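Local coordinates for protein LEOA (Escherichia coli, PDB 4AUR) that is a bacterial dynamin-like GTPase of enterotoxigenic strains, probably coupling GTP hydrolysis to membrane remodelling and linked with heat-labile toxin, at residues K5-E10 with D52-A57; Y95-E98 with Q103-I106. All coordinates share one frame; numbering follows the deposited sequence.

Contact 1 of 2, residues K5-E10 with D52-A57; sequences KQFSIE and DVLRIA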
ATOM      1  N   LYS A   5     -32.950  -0.009  25.722  1.00 45.39           N
ATOM      2  CA  LYS A   5     -32.633  -0.896  24.603  1.00 46.69           C
ATOM      3  C   LYS A   5     -31.464  -0.327  23.798  1.00 42.78           C
ATOM      4  O   LYS A   5     -30.684  -1.082  23.228  1.00 42.11           O
ATOM      5  CB  LYS A   5     -33.850  -1.098  23.691  1.00 51.53           C
ATOM      6  CG  LYS A   5     -33.697  -2.228  22.672  1.00 58.24           C
ATOM      7  CD  LYS A   5     -34.733  -2.117  21.553  1.00 64.36           C
ATOM      8  CE  LYS A   5     -34.285  -2.819  20.273  1.00 70.08           C
ATOM      9  NZ  LYS A   5     -35.209  -2.584  19.118  1.00 73.99           N
ATOM     10  N   GLN A   6     -31.365   1.001  23.742  1.00 37.26           N
ATOM     11  CA  GLN A   6     -30.314   1.670  23.001  1.00 32.74           C
ATOM     12  C   GLN A   6     -29.034   1.476  23.740  1.00 31.33           C
ATOM     13  O   GLN A   6     -28.001   1.257  23.145  1.00 29.40           O
ATOM     14  CB  GLN A   6     -30.592   3.155  22.883  1.00 33.05           C
ATOM     15  CG  GLN A   6     -29.608   3.901  22.005  1.00 34.74           C
ATOM     16  CD  GLN A   6     -29.784   3.609  20.522  1.00 37.70           C
ATOM     17  OE1 GLN A   6     -28.930   2.973  19.904  1.00 39.10           O
ATOM     18  NE2 GLN A   6     -30.890   4.075  19.944  1.00 38.58           N
ATOM     19  N   PHE A   7     -29.106   1.549  25.059  1.00 29.55           N
ATOM     20  CA  PHE A   7     -27.929   1.391  25.848  1.00 28.42           C
ATOM     21  C   PHE A   7     -27.485  -0.034  25.672  1.00 29.69           C
ATOM     22  O   PHE A   7     -26.420  -0.296  25.145  1.00 31.20           O
ATOM     23  CB  PHE A   7     -28.202   1.705  27.311  1.00 27.71           C
ATOM     24  CG  PHE A   7     -27.061   1.386  28.215  1.00 26.25           C
ATOM     25  CD1 PHE A   7     -26.071   2.306  28.428  1.00 25.60           C
ATOM     26  CD2 PHE A   7     -26.978   0.153  28.836  1.00 26.32           C
ATOM     27  CE1 PHE A   7     -25.009   2.014  29.262  1.00 26.78           C
ATOM     28  CE2 PHE A   7     -25.924  -0.147  29.681  1.00 27.37           C
ATOM     29  CZ  PHE A   7     -24.933   0.783  29.895  1.00 26.73           C
ATOM     30  N   SER A   8     -28.334  -0.964  26.061  1.00 32.34           N
ATOM     31  CA  SER A   8     -27.972  -2.368  25.991  1.00 34.67           C
ATOM     32  C   SER A   8     -27.323  -2.699  24.643  1.00 32.56           C
ATOM     33  O   SER A   8     -26.365  -3.461  24.612  1.00 30.97           O
ATOM     34  CB  SER A   8     -29.204  -3.223  26.198  1.00 34.78           C
ATOM     35  OG  SER A   8     -30.019  -3.065  25.066  1.00 38.02           O
ATOM     36  N   ILE A   9     -27.857  -2.115  23.562  1.00 31.47           N
ATOM     37  CA  ILE A   9     -27.310  -2.239  22.204  1.00 33.13           C
ATOM     38  C   ILE A   9     -25.947  -1.593  22.053  1.00 33.26           C
ATOM     39  O   ILE A   9     -25.041  -2.173  21.445  1.00 38.02           O
ATOM     40  CB  ILE A   9     -28.211  -1.563  21.138  1.00 34.46           C
ATOM     41  CG1 ILE A   9     -29.448  -2.398  20.853  1.00 36.57           C
ATOM     42  CG2 ILE A   9     -27.469  -1.354  19.815  1.00 35.00           C
ATOM     43  CD1 ILE A   9     -30.561  -1.613  20.169  1.00 38.26           C
ATOM     44  N   GLU A  10     -25.809  -0.365  22.543  1.00 32.37           N
ATOM     45  CA  GLU A  10     -24.516   0.310  22.476  1.00 30.27           C
ATOM     46  C   GLU A  10     -23.512  -0.403  23.353  1.00 27.55           C
ATOM     47  O   GLU A  10     -22.366  -0.515  22.963  1.00 27.47           O
ATOM     48  CB  GLU A  10     -24.616   1.798  22.794  1.00 29.77           C
ATOM     49  CG  GLU A  10     -25.322   2.589  21.697  1.00 31.73           C
ATOM     50  CD  GLU A  10     -24.821   2.287  20.272  1.00 35.55           C
ATOM     51  OE1 GLU A  10     -23.584   2.216  20.032  1.00 37.69           O
ATOM     52  OE2 GLU A  10     -25.674   2.128  19.366  1.00 39.43           O
ATOM     53  N   ASP A  52     -21.625  -2.749  33.732  1.00 39.81           N
ATOM     54  CA  ASP A  52     -22.110  -1.382  33.662  1.00 36.76           C
ATOM     55  C   ASP A  52     -23.577  -1.247  33.226  1.00 36.73           C
ATOM     56  O   ASP A  52     -24.096  -2.055  32.441  1.00 36.74           O
ATOM     57  CB  ASP A  52     -21.191  -0.552  32.764  1.00 38.03           C
ATOM     58  CG  ASP A  52     -19.862  -0.176  33.454  1.00 42.07           C
ATOM     59  OD1 ASP A  52     -19.231  -1.031  34.126  1.00 43.77           O
ATOM     60  OD2 ASP A  52     -19.445   0.994  33.330  1.00 42.23           O
ATOM     61  N   VAL A  53     -24.226  -0.218  33.776  1.00 32.74           N
ATOM     62  CA  VAL A  53     -25.625   0.079  33.542  1.00 31.42           C
ATOM     63  C   VAL A  53     -25.746   1.545  33.174  1.00 29.62           C
ATOM     64  O   VAL A  53     -24.867   2.340  33.515  1.00 29.12           O
ATOM     65  CB  VAL A  53     -26.477  -0.148  34.815  1.00 33.85           C
ATOM     66  CG1 VAL A  53     -26.255  -1.535  35.406  1.00 34.58           C
ATOM     67  CG2 VAL A  53     -26.172   0.892  35.876  1.00 32.99           C
ATOM     68  N   LEU A  54     -26.843   1.907  32.510  1.00 27.31           N
ATOM     69  CA  LEU A  54     -27.109   3.297  32.146  1.00 25.97           C
ATOM     70  C   LEU A  54     -27.103   4.245  33.335  1.00 25.75           C
ATOM     71  O   LEU A  54     -27.764   4.002  34.320  1.00 26.94           O
ATOM     72  CB  LEU A  54     -28.459   3.420  31.457  1.00 25.58           C
ATOM     73  CG  LEU A  54     -28.870   4.827  31.046  1.00 25.67           C
ATOM     74  CD1 LEU A  54     -27.856   5.492  30.138  1.00 25.94           C
ATOM     75  CD2 LEU A  54     -30.190   4.756  30.317  1.00 27.70           C
ATOM     76  N   ARG A  55     -26.388   5.353  33.206  1.00 25.96           N
ATOM     77  CA  ARG A  55     -26.239   6.332  34.267  1.00 26.24           C
ATOM     78  C   ARG A  55     -26.537   7.719  33.738  1.00 27.85           C
ATOM     79  O   ARG A  55     -25.981   8.136  32.729  1.00 27.18           O
ATOM     80  CB  ARG A  55     -24.826   6.312  34.829  1.00 25.94           C
ATOM     81  CG  ARG A  55     -24.619   7.327  35.931  1.00 25.65           C
ATOM     82  CD  ARG A  55     -23.173   7.399  36.352  1.00 24.79           C
ATOM     83  NE  ARG A  55     -22.815   6.235  37.130  1.00 25.27           N
ATOM     84  CZ  ARG A  55     -21.575   5.884  37.426  1.00 25.70           C
ATOM     85  NH1 ARG A  55     -20.549   6.614  37.007  1.00 26.35           N
ATOM     86  NH2 ARG A  55     -21.362   4.787  38.144  1.00 25.59           N
ATOM     87  N   ILE A  56     -27.412   8.428  34.445  1.00 30.17           N
ATOM     88  CA  ILE A  56     -27.797   9.782  34.080  1.00 31.24           C
ATOM     89  C   ILE A  56     -27.434  10.694  35.235  1.00 30.75           C
ATOM     90  O   ILE A  56     -27.769  10.411  36.385  1.00 32.58           O
ATOM     91  CB  ILE A  56     -29.309   9.902  33.838  1.00 31.95           C
ATOM     92  CG1 ILE A  56     -29.811   8.739  33.014  1.00 33.53           C
ATOM     93  CG2 ILE A  56     -29.650  11.183  33.102  1.00 34.10           C
ATOM     94  CD1 ILE A  56     -30.369   7.616  33.864  1.00 35.54           C
ATOM     95  N   ALA A  57     -26.747  11.782  34.946  1.00 30.52           N
ATOM     96  CA  ALA A  57     -26.539  12.795  35.954  1.00 30.60           C
ATOM     97  C   ALA A  57     -27.644  13.806  35.787  1.00 31.93           C
ATOM     98  O   ALA A  57     -27.796  14.436  34.728  1.00 32.15           O
ATOM     99  CB  ALA A  57     -25.190  13.445  35.796  1.00 31.25           C
TER
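Phe-7 lays one face of its ring against the backbone of residues 52-54, leading into strand 54-60, and Leu-54 contributes most of the buried surface from segment 52-57. The amide nitrogen of Leu-54 stands over that face near the rim, 3.4 Å from Phe-7 CZ. Farther back, Leu-54 CB sits over the ring in a CH-pi contact, 4.2 Å from the centroid and 17° off the ring normal, while Leu-54 CD1 reaches Phe-7 CD1. The Leu-54 chain runs back along the ring, against the direction in which Phe-7 points, and no hydrogen bond joins the segments. With CG anti to the backbone N (chi1 172°), Phe-7 carries its ring out from helix 3-30 and across to the strand. The sheet that receives it is the mixed one of the GTPase domain, of the P-loop NTPase type, and strand 54-60 leads into the turn before helix 66-74, where the sequence pattern is consistent with a Walker A P-loop. The N-terminal helix packs against the strand at the end away from this probable nucleotide-binding loop. Val-53 approaches the ring obliquely through its carbonyl carbon, with Val-53 C 3.5 Å from Phe-7 CZ. Asp-52 meets the ring differently: its carbonyl O lies in the ring plane at the edge, 3.8 Å from Phe-7 CE2, and the carboxylate is turned away to a salt bridge with Lys-272. His-139 meets the Phe-7 ring edge-to-face, and Leu-54 also touches Leu-261 of helix 250-273.

Contact 2 of 2, residues Y95-E98 with Q103-I106; sequences YKPE and QCEI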
ATOM      1  N   TYR A  95     -29.276   7.132  42.974  1.00 43.63           N
ATOM      2  CA  TYR A  95     -30.583   6.514  43.106  1.00 43.20           C
ATOM      3  C   TYR A  95     -30.691   5.436  42.043  1.00 44.32           C
ATOM      4  O   TYR A  95     -30.322   5.661  40.907  1.00 44.94           O
ATOM      5  CB  TYR A  95     -31.680   7.557  42.977  1.00 43.03           C
ATOM      6  CG  TYR A  95     -31.427   8.759  43.849  1.00 46.98           C
ATOM      7  CD1 TYR A  95     -31.862   8.808  45.170  1.00 51.02           C
ATOM      8  CD2 TYR A  95     -30.707   9.838  43.362  1.00 49.94           C
ATOM      9  CE1 TYR A  95     -31.596   9.922  45.973  1.00 55.00           C
ATOM     10  CE2 TYR A  95     -30.434  10.949  44.148  1.00 52.90           C
ATOM     11  CZ  TYR A  95     -30.878  11.000  45.450  1.00 55.18           C
ATOM     12  OH  TYR A  95     -30.595  12.145  46.191  1.00 57.62           O
ATOM     13  N   LYS A  96     -31.157   4.256  42.450  1.00 47.39           N
ATOM     14  CA  LYS A  96     -31.212   3.059  41.619  1.00 44.76           C
ATOM     15  C   LYS A  96     -32.668   2.576  41.558  1.00 44.76           C
ATOM     16  O   LYS A  96     -33.054   1.615  42.237  1.00 43.46           O
ATOM     17  CB  LYS A  96     -30.308   1.978  42.221  1.00 47.93           C
ATOM     18  CG  LYS A  96     -28.817   2.155  41.950  1.00 47.69           C
ATOM     19  CD  LYS A  96     -27.972   1.339  42.917  1.00 49.70           C
ATOM     20  CE  LYS A  96     -26.551   1.126  42.412  1.00 52.64           C
ATOM     21  NZ  LYS A  96     -26.485   0.300  41.161  1.00 55.39           N
ATOM     22  N   PRO A  97     -33.491   3.258  40.757  1.00 44.39           N
ATOM     23  CA  PRO A  97     -34.907   2.995  40.713  1.00 44.42           C
ATOM     24  C   PRO A  97     -35.238   1.558  40.365  1.00 48.93           C
ATOM     25  O   PRO A  97     -34.448   0.873  39.708  1.00 46.03           O
ATOM     26  CB  PRO A  97     -35.390   3.936  39.615  1.00 43.48           C
ATOM     27  CG  PRO A  97     -34.208   4.136  38.744  1.00 43.31           C
ATOM     28  CD  PRO A  97     -33.120   4.266  39.756  1.00 45.86           C
ATOM     29  N   GLU A  98     -36.423   1.123  40.796  1.00 56.37           N
ATOM     30  CA  GLU A  98     -36.814  -0.280  40.713  1.00 55.88           C
ATOM     31  C   GLU A  98     -38.024  -0.417  39.817  1.00 52.27           C
ATOM     32  O   GLU A  98     -38.603   0.571  39.402  1.00 55.31           O
ATOM     33  CB  GLU A  98     -37.078  -0.829  42.116  1.00 58.31           C
ATOM     34  CG  GLU A  98     -35.807  -0.987  42.951  1.00 63.07           C
ATOM     35  CD  GLU A  98     -36.064  -1.271  44.431  1.00 69.86           C
ATOM     36  OE1 GLU A  98     -37.221  -1.601  44.797  1.00 70.85           O
ATOM     37  OE2 GLU A  98     -35.104  -1.159  45.237  1.00 71.67           O
ATOM     38  N   GLN A 103     -31.885  -1.897  34.924  1.00 42.96           N
ATOM     39  CA  GLN A 103     -31.368  -1.058  35.990  1.00 43.42           C
ATOM     40  C   GLN A 103     -30.818   0.243  35.415  1.00 40.24           C
ATOM     41  O   GLN A 103     -30.460   0.309  34.244  1.00 37.30           O
ATOM     42  CB  GLN A 103     -30.249  -1.783  36.729  1.00 48.31           C
ATOM     43  CG  GLN A 103     -30.707  -3.009  37.492  1.00 52.84           C
ATOM     44  CD  GLN A 103     -29.579  -3.995  37.762  1.00 57.40           C
ATOM     45  OE1 GLN A 103     -28.742  -4.256  36.890  1.00 55.99           O
ATOM     46  NE2 GLN A 103     -29.565  -4.571  38.971  1.00 57.37           N
ATOM     47  N   CYS A 104     -30.764   1.284  36.234  1.00 36.59           N
ATOM     48  CA  CYS A 104     -30.002   2.470  35.873  1.00 36.62           C
ATOM     49  C   CYS A 104     -29.703   3.239  37.106  1.00 34.05           C
ATOM     50  O   CYS A 104     -30.412   3.126  38.065  1.00 40.34           O
ATOM     51  CB  CYS A 104     -30.733   3.372  34.864  1.00 37.21           C
ATOM     52  SG  CYS A 104     -32.160   4.315  35.483  0.92 41.20           S
ATOM     53  N   GLU A 105     -28.645   4.025  37.058  1.00 32.39           N
ATOM     54  CA  GLU A 105     -28.189   4.825  38.166  1.00 30.60           C
ATOM     55  C   GLU A 105     -28.540   6.291  37.889  1.00 30.55           C
ATOM     56  O   GLU A 105     -28.493   6.762  36.749  1.00 28.82           O
ATOM     57  CB  GLU A 105     -26.669   4.697  38.297  1.00 31.45           C
ATOM     58  CG  GLU A 105     -26.129   3.293  38.515  1.00 31.87           C
ATOM     59  CD  GLU A 105     -24.607   3.237  38.451  1.00 33.74           C
ATOM     60  OE1 GLU A 105     -24.007   4.007  37.670  1.00 36.42           O
ATOM     61  OE2 GLU A 105     -23.985   2.430  39.177  1.00 35.35           O
ATOM     62  N   ILE A 106     -28.890   7.026  38.930  1.00 31.18           N
ATOM     63  CA  ILE A 106     -29.211   8.435  38.773  1.00 31.88           C
ATOM     64  C   ILE A 106     -28.327   9.129  39.748  1.00 31.64           C
ATOM     65  O   ILE A 106     -28.473   8.941  40.934  1.00 34.28           O
ATOM     66  CB  ILE A 106     -30.702   8.709  39.047  1.00 33.16           C
ATOM     67  CG1 ILE A 106     -31.530   8.069  37.928  1.00 33.84           C
ATOM     68  CG2 ILE A 106     -30.975  10.205  39.095  1.00 33.28           C
ATOM     69  CD1 ILE A 106     -32.997   7.905  38.216  1.00 35.38           C
TER
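Tyr-95 and Ile-106 form an antiparallel hydrogen-bonded pair: Tyr-95 N gives its hydrogen to Ile-106 O at 2.8 Å, and Ile-106 N returns one to Tyr-95 O, also at 2.8 Å. Glu-105 CA makes a weak CA-H...O contact with Tyr-95 O (3.6 Å). Among charged groups, Lys-96 and Glu-105 leave the backbone on the same side and extend alongside one another, and the bend at chi4 (-65°) turns Lys-96 NZ toward Glu-105 OE2 in a long salt bridge of 3.8 Å. The stronger partner of that carboxylate is Arg-55, at OE1. Apolar contact comes mainly from Pro-97: its CG lies 3.9 Å from Cys-104 SG, and its CD is 4.0 Å from Ile-106 CD1. Tyr-95 and Ile-106 have their side chains on one face of the sheet, with CB atoms 4.2 Å apart. This beta-hairpin forms one border of the sheet: 93-95 is an edge strand within the chain, 104-108 is next, and Cys-104 packs onward against Leu-54 and Ile-56 of strand 54-60.

Contact 1 is complete in the sequence before contact 2 begins; their centres are about 11 Å apart. Both reach the same mixed sheet, where strands 54-60 and 104-108 are parallel neighbours. They also touch directly: Arg-55 NE makes a 2.6 Å salt bridge to Glu-105 OE1, and Leu-54 O probably accepts a hydrogen bond from Glu-105 N. Helix 3-30, strand 54-60, strand 104-108 and edge strand 93-95 thus follow one another across this part of the GTPase domain, at one end of the elongated, largely helical molecule.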